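3-oxo-glucose-6-phosphate:glutamate aminotransferase (PDB 4K2M) catalyses the reversible, pyridoxal phosphate-dependent transamination of 3-dehydro-glucose 6-phosphate with glutamate to kanosamine 6-phosphate, as a homodimer in the kanosamine pathway of Bacillus subtilis. Local coordinates at residues Thr128-Leu136 and Ala155-Ser163; Lys220-Ile229 and Gly235-Phe245. All coordinates share one frame; numbering follows the deposited sequence. Where two conformers were deposited one is given.

Contact 1 of 2, residues Thr128-Leu136 and Ala155-Ser163. With O1G (3-deoxy-3-[(E)-({3-hydroxy-2-methyl-5-[(phosphonooxy)methyl]pyridin-4-yl}methylidene)amino]-6-O-phosphono-alpha-D-gluco pyranose), chain C.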
loop_
_atom_site.group_PDB
_atom_site.type_symbol
_atom_site.label_atom_id
_atom_site.label_comp_id
_atom_site.label_asym_id
_atom_site.label_seq_id
_atom_site.Cartn_x
_atom_site.Cartn_y
_atom_site.Cartn_z
ATOM N N THR A 128 7.436 5.360 3.309
ATOM C CA THR A 128 8.390 4.361 3.782
ATOM C C THR A 128 8.939 3.543 2.618
ATOM O O THR A 128 10.164 3.304 2.514
ATOM C CB THR A 128 7.729 3.404 4.809
ATOM O OG1 THR A 128 7.257 4.172 5.925
ATOM C CG2 THR A 128 8.743 2.378 5.308
ATOM N N ASP A 129 8.037 3.123 1.733
ATOM C CA ASP A 129 8.433 2.340 0.571
ATOM C C ASP A 129 9.306 3.166 -0.373
ATOM O O ASP A 129 10.245 2.637 -0.968
ATOM C CB ASP A 129 7.201 1.815 -0.178
ATOM C CG ASP A 129 6.430 0.763 0.621
ATOM O OD1 ASP A 129 6.995 -0.322 0.860
ATOM O OD2 ASP A 129 5.264 1.029 1.007
ATOM N N ALA A 130 8.995 4.449 -0.507
ATOM C CA ALA A 130 9.806 5.330 -1.331
ATOM C C ALA A 130 11.265 5.353 -0.842
ATOM O O ALA A 130 12.209 5.277 -1.639
ATOM C CB ALA A 130 9.217 6.746 -1.332
ATOM N N ILE A 131 11.467 5.458 0.468
ATOM C CA ILE A 131 12.833 5.480 0.988
ATOM C C ILE A 131 13.510 4.132 0.767
ATOM O O ILE A 131 14.667 4.063 0.340
ATOM C CB ILE A 131 12.851 5.859 2.479
ATOM C CG1 ILE A 131 12.224 7.244 2.665
ATOM C CG2 ILE A 131 14.310 5.809 3.016
ATOM C CD1 ILE A 131 11.850 7.555 4.118
ATOM N N MET A 132 12.791 3.052 1.059
ATOM C CA MET A 132 13.349 1.716 0.915
ATOM C C MET A 132 13.743 1.418 -0.525
ATOM O O MET A 132 14.855 0.954 -0.801
ATOM C CB MET A 132 12.342 0.671 1.413
ATOM C CG MET A 132 12.904 -0.708 1.478
ATOM S SD MET A 132 11.601 -1.823 2.037
ATOM C CE MET A 132 10.439 -1.690 0.679
ATOM N N ILE A 133 12.841 1.703 -1.454
ATOM C CA ILE A 133 13.138 1.504 -2.861
ATOM C C ILE A 133 14.279 2.409 -3.333
ATOM O O ILE A 133 15.177 1.963 -4.064
ATOM C CB ILE A 133 11.872 1.724 -3.703
ATOM C CG1 ILE A 133 10.911 0.555 -3.463
ATOM C CG2 ILE A 133 12.207 1.783 -5.173
ATOM C CD1 ILE A 133 9.467 0.883 -3.868
ATOM N N GLY A 134 14.270 3.668 -2.904
ATOM C CA GLY A 134 15.317 4.590 -3.321
ATOM C C GLY A 134 16.697 4.110 -2.887
ATOM O O GLY A 134 17.658 4.157 -3.654
ATOM N N LEU A 135 16.802 3.642 -1.647
ATOM C CA LEU A 135 18.074 3.099 -1.154
ATOM C C LEU A 135 18.541 1.924 -2.004
ATOM O O LEU A 135 19.701 1.851 -2.425
ATOM C CB LEU A 135 17.948 2.680 0.316
ATOM C CG LEU A 135 17.897 3.824 1.334
ATOM C CD1 LEU A 135 17.441 3.331 2.707
ATOM C CD2 LEU A 135 19.261 4.464 1.441
ATOM N N LEU A 136 17.636 0.988 -2.258
ATOM C CA LEU A 136 17.995 -0.171 -3.062
ATOM C C LEU A 136 18.353 0.213 -4.498
ATOM O O LEU A 136 19.317 -0.316 -5.065
ATOM C CB LEU A 136 16.861 -1.205 -3.037
ATOM C CG LEU A 136 16.603 -1.832 -1.671
ATOM C CD1 LEU A 136 15.292 -2.607 -1.662
ATOM C CD2 LEU A 136 17.751 -2.775 -1.264
ATOM N N ALA A 155 9.683 5.412 10.603
ATOM C CA ALA A 155 9.690 4.957 9.213
ATOM C C ALA A 155 11.033 5.130 8.532
ATOM O O ALA A 155 11.413 4.323 7.683
ATOM C CB ALA A 155 8.632 5.702 8.424
ATOM N N THR A 156 11.746 6.196 8.888
ATOM C CA THR A 156 13.002 6.507 8.218
ATOM C C THR A 156 14.020 5.389 8.508
ATOM O O THR A 156 14.578 4.788 7.581
ATOM C CB THR A 156 13.552 7.889 8.641
ATOM O OG1 THR A 156 12.510 8.877 8.564
ATOM C CG2 THR A 156 14.723 8.317 7.743
ATOM N N GLU A 157 14.231 5.084 9.786
ATOM C CA GLU A 157 15.171 4.024 10.168
ATOM C C GLU A 157 14.662 2.662 9.690
ATOM O O GLU A 157 15.452 1.784 9.320
ATOM C CB GLU A 157 15.393 4.016 11.693
ATOM C CG GLU A 157 14.246 3.408 12.489
ATOM C CD GLU A 157 14.279 3.738 13.970
ATOM O OE1 GLU A 157 14.179 4.936 14.316
ATOM O OE2 GLU A 157 14.372 2.793 14.786
ATOM N N ASN A 158 13.343 2.476 9.665
ATOM C CA ASN A 158 12.815 1.179 9.230
ATOM C C ASN A 158 13.110 0.909 7.773
ATOM O O ASN A 158 13.399 -0.221 7.387
ATOM C CB ASN A 158 11.306 1.072 9.476
ATOM C CG ASN A 158 10.970 0.800 10.926
ATOM O OD1 ASN A 158 11.784 0.234 11.668
ATOM N ND2 ASN A 158 9.785 1.236 11.352
ATOM N N ALA A 159 13.029 1.950 6.952
ATOM C CA ALA A 159 13.310 1.795 5.533
ATOM C C ALA A 159 14.771 1.416 5.316
ATOM O O ALA A 159 15.094 0.624 4.425
ATOM C CB ALA A 159 12.966 3.072 4.778
ATOM N N VAL A 160 15.658 1.978 6.130
ATOM C CA VAL A 160 17.065 1.607 6.060
ATOM C C VAL A 160 17.262 0.157 6.496
ATOM O O VAL A 160 17.886 -0.641 5.786
ATOM C CB VAL A 160 17.923 2.517 6.937
ATOM C CG1 VAL A 160 19.382 2.078 6.870
ATOM C CG2 VAL A 160 17.814 3.969 6.466
ATOM N N LEU A 161 16.726 -0.186 7.661
ATOM C CA LEU A 161 16.903 -1.529 8.209
ATOM C C LEU A 161 16.266 -2.605 7.332
ATOM O O LEU A 161 16.832 -3.695 7.165
ATOM C CB LEU A 161 16.341 -1.593 9.633
ATOM C CG LEU A 161 17.146 -0.791 10.648
ATOM C CD1 LEU A 161 16.351 -0.605 11.939
ATOM C CD2 LEU A 161 18.485 -1.477 10.946
ATOM N N ALA A 162 15.094 -2.310 6.777
ATOM C CA ALA A 162 14.389 -3.268 5.919
ATOM C C ALA A 162 15.173 -3.515 4.638
ATOM O O ALA A 162 15.117 -4.606 4.070
ATOM C CB ALA A 162 12.991 -2.748 5.571
ATOM N N SER A 163 15.894 -2.501 4.169
ATOM C CA SER A 163 16.678 -2.638 2.940
ATOM C C SER A 163 18.002 -3.354 3.196
ATOM O O SER A 163 18.722 -3.690 2.256
ATOM C CB SER A 163 16.940 -1.276 2.294
ATOM O OG SER A 163 17.998 -0.577 2.941
HETATM P P O1G C . 4.531 7.035 5.135
HETATM C C3A O1G C . 7.585 10.904 8.209
HETATM O O3 O1G C . 6.946 11.771 9.031
HETATM C C1 O1G C . 2.576 9.995 12.032
HETATM N "N1'" O1G C . 9.506 10.184 7.033
HETATM C C2 O1G C . 3.840 10.310 11.228
HETATM O O2 O1G C . 4.099 11.721 11.535
HETATM C C9A O1G C . 8.928 11.073 7.855
HETATM C C2A O1G C . 9.769 12.236 8.351
HETATM C C3 O1G C . 3.681 10.082 9.714
HETATM N "N3'" O1G C . 5.053 10.174 9.183
HETATM O O1 O1G C . 1.543 10.966 11.805
HETATM C C4 O1G C . 2.995 8.738 9.396
HETATM O O4 O1G C . 2.536 8.962 8.049
HETATM C C4A O1G C . 6.860 9.832 7.722
HETATM C C4B O1G C . 5.448 9.615 8.101
HETATM C C5 O1G C . 1.734 8.633 10.254
HETATM O O5 O1G C . 2.044 8.720 11.650
HETATM C C5A O1G C . 7.486 8.922 6.875
HETATM C C5T O1G C . 6.849 7.672 6.244
HETATM C C6 O1G C . 1.071 7.286 10.196
HETATM C C6A O1G C . 8.819 9.123 6.552
HETATM O OP1 O1G C . 5.191 5.684 4.956
HETATM O OP2 O1G C . 3.890 7.542 3.886
HETATM O OP3 O1G C . 3.652 7.081 6.406
HETATM O OP4 O1G C . 5.771 8.080 5.370
HETATM O O6 O1G C . -0.189 7.225 10.747
HETATM P "P'" O1G C . -1.308 6.246 10.133
HETATM O OP6 O1G C . -1.548 6.738 8.721
HETATM O OP7 O1G C . -0.799 4.824 10.204
HETATM O OP8 O1G C . -2.495 6.498 11.067
#
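Thr128 and Ala155 meet beside the cofactor phosphate, and the first torsion of Thr128 (chi1 -60°) sets the geometry. It lays OG1 beside the residue's own backbone N and opposite its carbonyl carbon. The hydroxyl can then join the backbone N in hydrogen bonding to one phosphate oxygen, OP1. Thr128 N lies 2.8 Å from OP1 of O1G, and Thr128 OG1 lies 2.7 Å from that OP1. The methyl of Ala155 touches this hydroxyl and also packs against the ligand, with Ala155 CB 3.4 Å from O1G C5T. Ile131 turns CG2 anti to its backbone N. Ile131 CG2 presses on the methyl of Ala159, 3.5 Å from its CB. Ala159 is the small residue at the closest pass: its CB also sits 3.6 Å from Thr128 O, and Met132 N lies just beyond. The axes of segments 128-136 and 155-163 approach to 8.3 Å at 39°. Their helices, 127-137 and 154-163, belong to the large domain of the aspartate aminotransferase fold. Helix 127-137 offers its N-terminal end to the phosphate, where the helix dipole probably adds to the binding. Further along, Leu135 and Val160 cross obliquely, CD1 to CG2 3.8 Å. Met132 runs extended through its first two torsions, which brings SD to 3.9 Å from Ala162 CB; the bend at chi3 turns only its methyl CE. Leu136 CD2 rests on Ser163. Val160 also packs on strand 145-148. On the dimer side, Asn158 and Glu157 reach Lys287 of the second subunit. His277 of that subunit packs on Thr128 and Ala155.

Contact 2 of 2, residues Lys220-Ile229 and Gly235-Phe245. With O1G (3-deoxy-3-[(E)-({3-hydroxy-2-methyl-5-[(phosphonooxy)methyl]pyridin-4-yl}methylidene)amino]-6-O-phosphono-alpha-D-gluco pyranose), chain C.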
loop_
_atom_site.group_PDB
_atom_site.type_symbol
_atom_site.label_atom_id
_atom_site.label_comp_id
_atom_site.label_asym_id
_atom_site.label_seq_id
_atom_site.Cartn_x
_atom_site.Cartn_y
_atom_site.Cartn_z
ATOM N N LYS A 220 26.095 8.950 -1.702
ATOM C CA LYS A 220 24.819 9.296 -2.319
ATOM C C LYS A 220 23.929 9.949 -1.273
ATOM O O LYS A 220 24.011 9.625 -0.086
ATOM C CB LYS A 220 24.145 8.022 -2.828
ATOM C CG LYS A 220 24.946 7.319 -3.912
ATOM C CD LYS A 220 24.985 8.169 -5.168
ATOM C CE LYS A 220 25.855 7.520 -6.234
ATOM N NZ LYS A 220 25.535 6.070 -6.347
ATOM N N VAL A 221 23.071 10.857 -1.715
ATOM C CA VAL A 221 22.190 11.576 -0.804
ATOM C C VAL A 221 20.754 11.248 -1.172
ATOM O O VAL A 221 20.303 11.526 -2.285
ATOM C CB VAL A 221 22.391 13.085 -0.893
ATOM C CG1 VAL A 221 21.368 13.808 -0.021
ATOM C CG2 VAL A 221 23.798 13.467 -0.464
ATOM N N ILE A 222 20.044 10.633 -0.242
ATOM C CA ILE A 222 18.628 10.413 -0.453
ATOM C C ILE A 222 17.939 11.175 0.654
ATOM O O ILE A 222 18.211 10.941 1.836
ATOM C CB ILE A 222 18.277 8.902 -0.435
ATOM C CG1 ILE A 222 16.758 8.698 -0.362
ATOM C CG2 ILE A 222 19.014 8.167 0.700
ATOM C CD1 ILE A 222 16.325 7.249 -0.672
ATOM N N GLU A 223 17.070 12.110 0.291
ATOM C CA GLU A 223 16.484 12.963 1.315
ATOM C C GLU A 223 15.074 12.501 1.633
ATOM O O GLU A 223 14.315 12.114 0.740
ATOM C CB GLU A 223 16.492 14.426 0.886
ATOM C CG GLU A 223 15.649 14.695 -0.331
ATOM C CD GLU A 223 15.703 16.130 -0.792
ATOM O OE1 GLU A 223 16.183 17.005 -0.038
ATOM O OE2 GLU A 223 15.249 16.382 -1.925
ATOM N N ASP A 224 14.746 12.500 2.921
ATOM C CA ASP A 224 13.411 12.144 3.374
ATOM C C ASP A 224 12.683 13.467 3.458
ATOM O O ASP A 224 12.836 14.215 4.426
ATOM C CB ASP A 224 13.493 11.499 4.757
ATOM C CG ASP A 224 12.141 11.157 5.328
ATOM O OD1 ASP A 224 11.113 11.674 4.841
ATOM O OD2 ASP A 224 12.112 10.380 6.296
ATOM N N ALA A 225 11.890 13.765 2.437
ATOM C CA ALA A 225 11.122 14.999 2.410
ATOM C C ALA A 225 9.660 14.643 2.613
ATOM O O ALA A 225 8.758 15.342 2.126
ATOM C CB ALA A 225 11.321 15.714 1.078
ATOM N N CYS A 226 9.411 13.542 3.323
ATOM C CA CYS A 226 8.027 13.105 3.499
ATOM C C CYS A 226 7.126 14.148 4.170
ATOM O O CYS A 226 5.907 14.173 3.924
ATOM C CB CYS A 226 7.965 11.749 4.206
ATOM S SG CYS A 226 8.586 10.413 3.142
ATOM N N GLN A 227 7.723 15.045 4.962
ATOM C CA GLN A 227 6.954 16.124 5.602
ATOM C C GLN A 227 7.193 17.486 4.946
ATOM O O GLN A 227 6.761 18.505 5.469
ATOM C CB GLN A 227 7.332 16.235 7.083
ATOM C CG GLN A 227 6.853 15.049 7.921
ATOM C CD GLN A 227 7.256 15.169 9.385
ATOM O OE1 GLN A 227 7.760 16.206 9.819
ATOM N NE2 GLN A 227 7.041 14.102 10.149
ATOM N N GLY A 228 7.888 17.501 3.813
ATOM C CA GLY A 228 8.386 18.752 3.259
ATOM C C GLY A 228 7.868 19.191 1.892
ATOM O O GLY A 228 8.477 20.073 1.267
ATOM N N ILE A 229 6.769 18.622 1.411
ATOM C CA ILE A 229 6.262 19.063 0.103
ATOM C C ILE A 229 5.965 20.567 0.097
ATOM O O ILE A 229 5.333 21.088 1.024
ATOM C CB ILE A 229 5.050 18.255 -0.390
ATOM C CG1 ILE A 229 4.818 18.541 -1.880
ATOM C CG2 ILE A 229 3.793 18.555 0.444
ATOM C CD1 ILE A 229 3.852 17.595 -2.570
ATOM N N GLY A 235 15.107 18.949 -3.479
ATOM C CA GLY A 235 15.763 18.014 -4.373
ATOM C C GLY A 235 16.930 18.559 -5.167
ATOM O O GLY A 235 17.581 17.796 -5.894
ATOM N N LYS A 236 17.216 19.851 -5.032
ATOM C CA LYS A 236 18.295 20.454 -5.816
ATOM C C LYS A 236 19.613 19.720 -5.660
ATOM O O LYS A 236 20.318 19.469 -6.645
ATOM C CB LYS A 236 18.479 21.920 -5.426
ATOM C CG LYS A 236 19.578 22.631 -6.217
ATOM C CD LYS A 236 19.473 24.136 -6.024
ATOM C CE LYS A 236 20.623 24.862 -6.706
ATOM N NZ LYS A 236 20.585 26.314 -6.375
ATOM N N TYR A 237 19.933 19.351 -4.424
ATOM C CA TYR A 237 21.204 18.718 -4.134
ATOM C C TYR A 237 21.098 17.232 -3.794
ATOM O O TYR A 237 22.067 16.632 -3.336
ATOM C CB TYR A 237 21.878 19.448 -2.976
ATOM C CG TYR A 237 22.200 20.890 -3.290
ATOM C CD1 TYR A 237 23.201 21.217 -4.201
ATOM C CD2 TYR A 237 21.518 21.924 -2.660
ATOM C CE1 TYR A 237 23.503 22.549 -4.479
ATOM C CE2 TYR A 237 21.808 23.250 -2.932
ATOM C CZ TYR A 237 22.807 23.554 -3.835
ATOM O OH TYR A 237 23.092 24.878 -4.101
ATOM N N ALA A 238 19.930 16.633 -4.013
ATOM C CA ALA A 238 19.747 15.210 -3.691
ATOM C C ALA A 238 19.770 14.317 -4.930
ATOM O O ALA A 238 19.334 14.734 -6.013
ATOM C CB ALA A 238 18.441 15.010 -2.935
ATOM N N ASP A 239 20.263 13.088 -4.778
ATOM C CA ASP A 239 20.160 12.111 -5.865
ATOM C C ASP A 239 18.738 11.577 -5.971
ATOM O O ASP A 239 18.199 11.421 -7.067
ATOM C CB ASP A 239 21.124 10.963 -5.634
ATOM C CG ASP A 239 22.552 11.431 -5.590
ATOM O OD1 ASP A 239 23.011 11.941 -6.633
ATOM O OD2 ASP A 239 23.194 11.309 -4.519
ATOM N N ILE A 240 18.147 11.302 -4.816
ATOM C CA ILE A 240 16.739 10.918 -4.734
ATOM C C ILE A 240 16.006 11.741 -3.687
ATOM O O ILE A 240 16.535 11.991 -2.608
ATOM C CB ILE A 240 16.596 9.425 -4.379
ATOM C CG1 ILE A 240 16.960 8.576 -5.597
ATOM C CG2 ILE A 240 15.161 9.095 -3.877
ATOM C CD1 ILE A 240 16.500 7.145 -5.514
ATOM N N THR A 241 14.784 12.153 -4.013
ATOM C CA THR A 241 13.897 12.820 -3.062
ATOM C C THR A 241 12.709 11.897 -2.779
ATOM O O THR A 241 12.125 11.334 -3.704
ATOM C CB THR A 241 13.366 14.132 -3.679
ATOM O OG1 THR A 241 14.465 15.035 -3.909
ATOM C CG2 THR A 241 12.334 14.808 -2.768
ATOM N N THR A 242 12.323 11.740 -1.517
ATOM C CA THR A 242 11.143 10.927 -1.232
ATOM C C THR A 242 10.035 11.775 -0.622
ATOM O O THR A 242 10.298 12.685 0.162
ATOM C CB THR A 242 11.469 9.766 -0.300
ATOM O OG1 THR A 242 11.922 10.293 0.955
ATOM C CG2 THR A 242 12.562 8.910 -0.906
ATOM N N LEU A 243 8.796 11.443 -0.975
ATOM C CA LEU A 243 7.629 12.138 -0.462
ATOM C C LEU A 243 6.675 11.132 0.147
ATOM O O LEU A 243 6.686 9.964 -0.231
ATOM C CB LEU A 243 6.898 12.865 -1.593
ATOM C CG LEU A 243 7.670 14.031 -2.223
ATOM C CD1 LEU A 243 6.932 14.572 -3.439
ATOM C CD2 LEU A 243 7.870 15.150 -1.204
ATOM N N SER A 244 5.847 11.600 1.084
ATOM C CA SER A 244 4.701 10.833 1.581
ATOM C C SER A 244 3.439 11.587 1.242
ATOM O O SER A 244 3.416 12.827 1.323
ATOM C CB SER A 244 4.739 10.688 3.100
ATOM O OG SER A 244 3.520 10.113 3.557
ATOM N N PHE A 245 2.392 10.852 0.869
ATOM C CA PHE A 245 1.063 11.438 0.653
ATOM C C PHE A 245 0.090 10.819 1.628
ATOM O O PHE A 245 -1.101 10.693 1.361
ATOM C CB PHE A 245 0.581 11.224 -0.790
ATOM C CG PHE A 245 1.567 11.693 -1.816
ATOM C CD1 PHE A 245 2.074 12.988 -1.768
ATOM C CD2 PHE A 245 2.025 10.827 -2.795
ATOM C CE1 PHE A 245 3.007 13.415 -2.712
ATOM C CE2 PHE A 245 2.949 11.244 -3.741
ATOM C CZ PHE A 245 3.442 12.538 -3.703
HETATM P P O1G C . 4.531 7.035 5.135
HETATM C C3A O1G C . 7.585 10.904 8.209
HETATM O O3 O1G C . 6.946 11.771 9.031
HETATM C C1 O1G C . 2.576 9.995 12.032
HETATM N "N1'" O1G C . 9.506 10.184 7.033
HETATM C C2 O1G C . 3.840 10.310 11.228
HETATM O O2 O1G C . 4.099 11.721 11.535
HETATM C C9A O1G C . 8.928 11.073 7.855
HETATM C C2A O1G C . 9.769 12.236 8.351
HETATM C C3 O1G C . 3.681 10.082 9.714
HETATM N "N3'" O1G C . 5.053 10.174 9.183
HETATM O O1 O1G C . 1.543 10.966 11.805
HETATM C C4 O1G C . 2.995 8.738 9.396
HETATM O O4 O1G C . 2.536 8.962 8.049
HETATM C C4A O1G C . 6.860 9.832 7.722
HETATM C C4B O1G C . 5.448 9.615 8.101
HETATM C C5 O1G C . 1.734 8.633 10.254
HETATM O O5 O1G C . 2.044 8.720 11.650
HETATM C C5A O1G C . 7.486 8.922 6.875
HETATM C C5T O1G C . 6.849 7.672 6.244
HETATM C C6 O1G C . 1.071 7.286 10.196
HETATM C C6A O1G C . 8.819 9.123 6.552
HETATM O OP1 O1G C . 5.191 5.684 4.956
HETATM O OP2 O1G C . 3.890 7.542 3.886
HETATM O OP3 O1G C . 3.652 7.081 6.406
HETATM O OP4 O1G C . 5.771 8.080 5.370
HETATM O O6 O1G C . -0.189 7.225 10.747
HETATM P "P'" O1G C . -1.308 6.246 10.133
HETATM O OP6 O1G C . -1.548 6.738 8.721
HETATM O OP7 O1G C . -0.799 4.824 10.204
HETATM O OP8 O1G C . -2.495 6.498 11.067
HETATM O O HOH W 1 16.353 19.406 -0.935
#
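Cys226 and Ser244 touch beside the cofactor, CB to CB 3.6 Å, at the C-terminal side of two parallel neighbours, 220-224 and 240-244, of the large-domain sheet in the aspartate aminotransferase fold. Ser244 OG donates to phosphate oxygen OP2 of O1G at 2.6 Å. Gln227 NE2 donates to the ring hydroxyl oxygen O3 at the same distance. Asp224 OD2 lies 2.7 Å from the pyridine N1', the place of the aspartate that pairs with the ring nitrogen in this fold. The second shell fixes this carboxylate. Asp224 OD1 takes the backbone N of Cys226 nearly along its C-O axis, an Asx turn, while Thr156 OG1 bonds OD2. Behind it the two strands join by backbone bonds, with Glu223 N to Ile240 O and Thr242 N to Glu223 O. Thr242 OG1 adds a second donor to Glu223 O, 3.0 Å away. It stands between its backbone N and carbonyl carbon (chi1 62°), which turns it to the neighbouring strand. On the same face, Ile222 and Ile240 lie side by side, CD1 to CG2 3.9 Å. On the other face, Glu223 extends alongside Thr241. Glu223 OE1 is bonded by His199 and by a water that also accepts from Gly235 N. At the far end, Asp239 OD2 takes Val221 N through its anti lone pair, nearly straight at 172°, and forms a salt bridge with Arg211. Thr241 OG1 donates to the anti lone pair of Glu223 OE2 at 2.5 Å.

Overall arrangement
Both contacts are buried and share the O1G site, but contact 2 lies nearer the centre of the chain. Contact 1 joins two helices through apolar side chains packed around small residues such as Ala159, and its outer side meets the second subunit. Contact 2 joins neighbouring strands of the central sheet through backbone bonds and buried polar groups, and the second subunit does not touch it. Helix 127-137 lies on the sheet face that carries Ile222, Asp224, Ile240 and Thr242: Ile131 packs on Thr242, and Gly134 on Ile240. Their ligand roles differ. Contact 1 supplies phosphate donors from a helix start; contact 2 reaches phosphate, ring hydroxyl and ring nitrogen from strand residues and the turn that follows 220-224.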